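Local coordinates for protein synaptotagmin IV (Rattus norvegicus, PDB 1W15) that takes part in the mobility of neuronal dense core vesicles through KIF1A and, as a synaptotagmin that does not bind calcium, is represented by its C2B domain, at residues L19-L23 with V100-V104; T33-A39 with A80-F86. All blocks are in the same frame, centred on the assembly; numbering follows the deposited sequence. Where two conformers were deposited one is given.

Contact 1 of 2, residues L19-L23 with V100-V104; sequences LLVSL and VEFLV
Val21 is tied by its backbone to Lys146 in the adjacent strand of its own sheet, and it offers its side chain to Phe102 of the facing sheet. Between 19-23 and 100-104 themselves the contact is wholly apolar. CG1 of Val21 sits over one face of the Phe102 ring as a CH-pi contact, 4.0 Å from the ring centroid. It lies toward the rim, 24° off the ring normal, and comes closest to CE2 of Phe102, at 3.7 Å. The two side chains approach from opposite directions. With CG of Phe102 anti to its carbonyl carbon (chi1 -61°), the ring extends across the interior to meet the methyl.

Such facing of two sheets is the C2 beta-sandwich. Strand 19-23 belongs to one four-stranded antiparallel sheet and strand 100-104 to the other. Their axes pass 10.1 Å apart at an angle of 145° between their directions, so side chains fill the space between the backbones.

Leu19 bridges two partners with its two methyls. Its side chain lies transverse to that of Phe102. CD2 of Leu19 touches CB of Phe102 at 3.8 Å. CD1 of Leu19 reaches CG2 of Val104 at 4.1 Å, where the two side chains run alongside each other, pointing opposite ways. At the far end, CD2 of Leu23 lies 4.3 Å from CG2 of Val100. Trp133 of helix 128-138 touches both Leu23 and Val100 there, while Val57 and Leu119 of the second sheet pack on Phe102. On the outer faces, Ser22 OG is hydrogen-bonded to Gln143, and Glu101 forms a salt bridge with Arg118.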
# COMPACT_ATOMS: atom_id res chain seq x y z
N LEU A 19 -13.91 -8.09 5.01
CA LEU A 19 -13.08 -6.91 5.12
C LEU A 19 -11.62 -7.34 5.07
O LEU A 19 -11.23 -8.31 5.75
CB LEU A 19 -13.33 -6.16 6.43
CG LEU A 19 -12.56 -4.82 6.59
CD1 LEU A 19 -13.10 -3.79 5.59
CD2 LEU A 19 -12.64 -4.25 8.04
N LEU A 20 -10.87 -6.71 4.19
CA LEU A 20 -9.45 -7.05 4.01
C LEU A 20 -8.62 -5.99 4.73
O LEU A 20 -8.75 -4.77 4.46
CB LEU A 20 -9.12 -7.05 2.50
CG LEU A 20 -7.66 -7.28 2.13
CD1 LEU A 20 -7.18 -8.68 2.54
CD2 LEU A 20 -7.51 -7.07 0.57
N VAL A 21 -7.76 -6.44 5.67
CA VAL A 21 -7.01 -5.47 6.48
C VAL A 21 -5.56 -5.97 6.58
O VAL A 21 -5.33 -7.18 6.42
CB VAL A 21 -7.59 -5.23 7.90
CG1 VAL A 21 -8.99 -4.54 7.82
CG2 VAL A 21 -7.61 -6.53 8.76
N SER A 22 -4.62 -5.05 6.73
CA SER A 22 -3.21 -5.45 6.89
C SER A 22 -2.68 -4.74 8.11
O SER A 22 -3.02 -3.55 8.33
CB SER A 22 -2.39 -5.05 5.64
OG SER A 22 -1.05 -5.48 5.75
N LEU A 23 -1.88 -5.42 8.95
CA LEU A 23 -1.36 -4.78 10.15
C LEU A 23 0.12 -5.11 10.26
O LEU A 23 0.54 -6.16 9.73
CB LEU A 23 -2.09 -5.28 11.41
CG LEU A 23 -3.54 -4.76 11.68
CD1 LEU A 23 -4.52 -5.57 10.92
CD2 LEU A 23 -3.86 -4.79 13.19
N VAL A 100 -8.00 -4.14 18.39
CA VAL A 100 -8.38 -3.20 17.32
C VAL A 100 -9.79 -3.61 16.87
O VAL A 100 -10.05 -4.80 16.67
CB VAL A 100 -7.42 -3.25 16.11
CG1 VAL A 100 -7.81 -2.21 15.01
CG2 VAL A 100 -5.93 -3.02 16.56
N GLU A 101 -10.67 -2.63 16.76
CA GLU A 101 -12.06 -2.91 16.41
C GLU A 101 -12.29 -2.20 15.10
O GLU A 101 -12.08 -0.99 15.04
CB GLU A 101 -12.98 -2.34 17.49
CG GLU A 101 -14.49 -2.52 17.24
CD GLU A 101 -15.33 -1.77 18.32
OE1 GLU A 101 -15.03 -0.60 18.63
OE2 GLU A 101 -16.31 -2.35 18.85
N PHE A 102 -12.78 -2.91 14.09
CA PHE A 102 -13.15 -2.33 12.79
C PHE A 102 -14.67 -2.37 12.66
O PHE A 102 -15.31 -3.44 12.92
CB PHE A 102 -12.57 -3.15 11.64
CG PHE A 102 -11.09 -3.25 11.63
CD1 PHE A 102 -10.43 -4.27 12.35
CD2 PHE A 102 -10.32 -2.34 10.87
CE1 PHE A 102 -9.05 -4.35 12.35
CE2 PHE A 102 -8.92 -2.43 10.86
CZ PHE A 102 -8.29 -3.43 11.58
N LEU A 103 -15.24 -1.23 12.29
CA LEU A 103 -16.68 -1.10 12.07
C LEU A 103 -16.89 -0.62 10.64
O LEU A 103 -16.37 0.43 10.27
CB LEU A 103 -17.29 -0.09 13.07
CG LEU A 103 -16.90 -0.49 14.52
CD1 LEU A 103 -16.66 0.71 15.34
CD2 LEU A 103 -17.90 -1.45 15.10
N VAL A 104 -17.63 -1.40 9.86
CA VAL A 104 -18.07 -0.99 8.55
C VAL A 104 -19.49 -0.40 8.73
O VAL A 104 -20.40 -1.11 9.20
CB VAL A 104 -18.08 -2.18 7.55
CG1 VAL A 104 -18.50 -1.66 6.15
CG2 VAL A 104 -16.66 -2.92 7.50

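Contact 2 of 2, residues T33-A39 with A80-F86; sequences TVVVLKA and AVFNELF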
# COMPACT_ATOMS: atom_id res chain seq x y z
N THR A 33 0.81 -0.22 12.61
CA THR A 33 0.23 0.38 11.42
C THR A 33 -0.90 -0.51 10.94
O THR A 33 -0.78 -1.75 10.93
CB THR A 33 1.30 0.64 10.34
OG1 THR A 33 1.62 -0.57 9.66
CG2 THR A 33 2.62 1.03 11.05
N VAL A 34 -2.02 0.10 10.59
CA VAL A 34 -3.22 -0.65 10.23
C VAL A 34 -3.67 -0.09 8.88
O VAL A 34 -3.89 1.13 8.75
CB VAL A 34 -4.35 -0.43 11.29
CG1 VAL A 34 -5.65 -1.09 10.85
CG2 VAL A 34 -3.94 -0.95 12.75
N VAL A 35 -3.87 -0.97 7.92
CA VAL A 35 -4.35 -0.55 6.61
C VAL A 35 -5.73 -1.15 6.42
O VAL A 35 -5.93 -2.37 6.44
CB VAL A 35 -3.43 -1.00 5.42
CG1 VAL A 35 -3.91 -0.36 4.08
CG2 VAL A 35 -1.95 -0.65 5.74
N VAL A 36 -6.70 -0.30 6.17
CA VAL A 36 -8.03 -0.79 5.76
C VAL A 36 -8.00 -0.81 4.22
O VAL A 36 -7.89 0.27 3.56
CB VAL A 36 -9.18 0.15 6.25
CG1 VAL A 36 -10.53 -0.41 5.78
CG2 VAL A 36 -9.18 0.24 7.83
N LEU A 37 -8.08 -2.01 3.65
CA LEU A 37 -7.80 -2.16 2.23
C LEU A 37 -9.12 -2.10 1.46
O LEU A 37 -9.32 -1.16 0.68
CB LEU A 37 -7.01 -3.44 1.96
CG LEU A 37 -5.57 -3.27 2.47
CD1 LEU A 37 -4.88 -4.57 2.91
CD2 LEU A 37 -4.77 -2.63 1.29
N LYS A 38 -9.99 -3.09 1.67
CA LYS A 38 -11.22 -3.23 0.84
C LYS A 38 -12.27 -3.97 1.63
O LYS A 38 -11.96 -4.72 2.53
CB LYS A 38 -11.00 -4.13 -0.40
CG LYS A 38 -9.73 -4.08 -1.08
CD LYS A 38 -9.75 -5.03 -2.31
CE LYS A 38 -8.43 -4.85 -3.08
NZ LYS A 38 -8.37 -5.60 -4.41
N ALA A 39 -13.53 -3.77 1.28
CA ALA A 39 -14.60 -4.65 1.76
C ALA A 39 -15.28 -5.25 0.52
O ALA A 39 -15.26 -4.64 -0.56
CB ALA A 39 -15.62 -3.83 2.58
N ALA A 80 -15.78 -1.99 -2.06
CA ALA A 80 -15.22 -0.66 -1.88
C ALA A 80 -13.75 -0.83 -1.62
O ALA A 80 -13.39 -1.64 -0.77
CB ALA A 80 -15.89 -0.01 -0.64
N VAL A 81 -12.90 -0.11 -2.37
CA VAL A 81 -11.47 -0.07 -2.12
C VAL A 81 -11.22 1.18 -1.26
O VAL A 81 -11.57 2.31 -1.66
CB VAL A 81 -10.69 -0.02 -3.43
CG1 VAL A 81 -9.19 -0.01 -3.18
CG2 VAL A 81 -11.06 -1.22 -4.32
N PHE A 82 -10.69 0.99 -0.05
CA PHE A 82 -10.43 2.13 0.84
C PHE A 82 -8.95 2.52 0.77
O PHE A 82 -8.65 3.70 0.66
CB PHE A 82 -10.79 1.81 2.29
CG PHE A 82 -12.25 1.55 2.47
CD1 PHE A 82 -13.16 2.60 2.47
CD2 PHE A 82 -12.71 0.24 2.62
CE1 PHE A 82 -14.54 2.34 2.63
CE2 PHE A 82 -14.10 -0.02 2.77
CZ PHE A 82 -15.00 1.02 2.76
N ASN A 83 -8.05 1.54 0.87
CA ASN A 83 -6.59 1.75 0.89
C ASN A 83 -6.17 2.87 1.84
O ASN A 83 -5.57 3.89 1.40
CB ASN A 83 -6.06 2.07 -0.51
CG ASN A 83 -6.13 0.87 -1.45
OD1 ASN A 83 -6.25 -0.27 -0.99
ND2 ASN A 83 -6.06 1.12 -2.78
N GLU A 84 -6.53 2.75 3.11
CA GLU A 84 -6.22 3.85 4.04
C GLU A 84 -5.30 3.29 5.08
O GLU A 84 -5.72 2.40 5.81
CB GLU A 84 -7.52 4.44 4.69
CG GLU A 84 -8.23 5.28 3.65
CD GLU A 84 -8.87 6.52 4.20
OE1 GLU A 84 -8.31 7.10 5.16
OE2 GLU A 84 -9.90 6.92 3.61
N LEU A 85 -4.09 3.84 5.17
CA LEU A 85 -3.14 3.42 6.22
C LEU A 85 -3.23 4.40 7.40
O LEU A 85 -3.23 5.66 7.22
CB LEU A 85 -1.73 3.33 5.68
CG LEU A 85 -0.59 2.86 6.63
CD1 LEU A 85 0.50 2.15 5.74
CD2 LEU A 85 0.02 4.03 7.43
N PHE A 86 -3.27 3.81 8.61
CA PHE A 86 -3.24 4.57 9.85
C PHE A 86 -2.09 4.12 10.70
O PHE A 86 -1.72 2.91 10.69
CB PHE A 86 -4.52 4.38 10.65
CG PHE A 86 -5.79 4.72 9.85
CD1 PHE A 86 -6.10 6.05 9.57
CD2 PHE A 86 -6.66 3.70 9.43
CE1 PHE A 86 -7.27 6.39 8.83
CE2 PHE A 86 -7.86 4.04 8.68
CZ PHE A 86 -8.13 5.37 8.39
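Val36 is the apolar centre on the inner face of this antiparallel pair, which forms one edge of a C2 sandwich sheet. Its CG1 meets CD2 of Phe82 at 3.9 Å. Its CG2 comes to the edge of the Phe86 ring, near the ring plane, 4.1 Å from CE2 of Phe86. With CG1 anti to the backbone N (chi1 179°), the valine's two methyls are divided between the two rings. Ala39 CB adds a further contact to the Phe82 ring.

On the outer face, CG2 of Val35 packs against CD1 of Leu85 at 3.7 Å. With an alanine here, Leu85 CD1 would probably lose its methyl partner, opening a gap beside Leu85 on the outer face. Leu85 also packs on Leu20 of a neighbouring subunit.

Further out, the backbones pair regularly at Val34 with Phe86 and at Val36 with Glu84. Val34 N donates a hydrogen bond to Phe86 O at 2.8 Å. Beyond Val36 the register shifts by one. Asn83 and Glu84 both face Val36 in a G1 beta bulge, where Asn83 takes a left-handed backbone conformation (phi 47°, psi 57°). On the other side of strand 33-39, against strand 18-26, Leu37 and Lys38 both face Leu20, a classic bulge. Asn83 ND2 bonds to Asn83 O of a neighbouring subunit, and Glu84 OE2 accepts from His72 N. At the G1 bulge, Leu37 O takes two donors from the same face of its carbonyl plane: Phe82 N at 2.7 Å and Asn83 N at 3.0 Å.

In the fold
The segments come along the chain as 19-23, 33-39, 80-86 and 100-104, so both segments of contact 2 fall between those of contact 1. Their centres are 8 Å apart. Strands 18-26 and 31-40 are neighbours in one sheet, and Ser22 O to Val35 N, at 2.8 Å, is a probable hydrogen bond between them. Contact 2 pairs strands within that sheet out to its edge strand 80-89, while contact 1 spans the interior to the second sheet. Phe102 belongs to both surroundings, since its CE2 lies 3.5 Å from Val34 CG1. Contact 1 joins the two sheets of the C2B domain; contact 2 completes one at its edge, where strand 80-89 also meets neighbouring subunits.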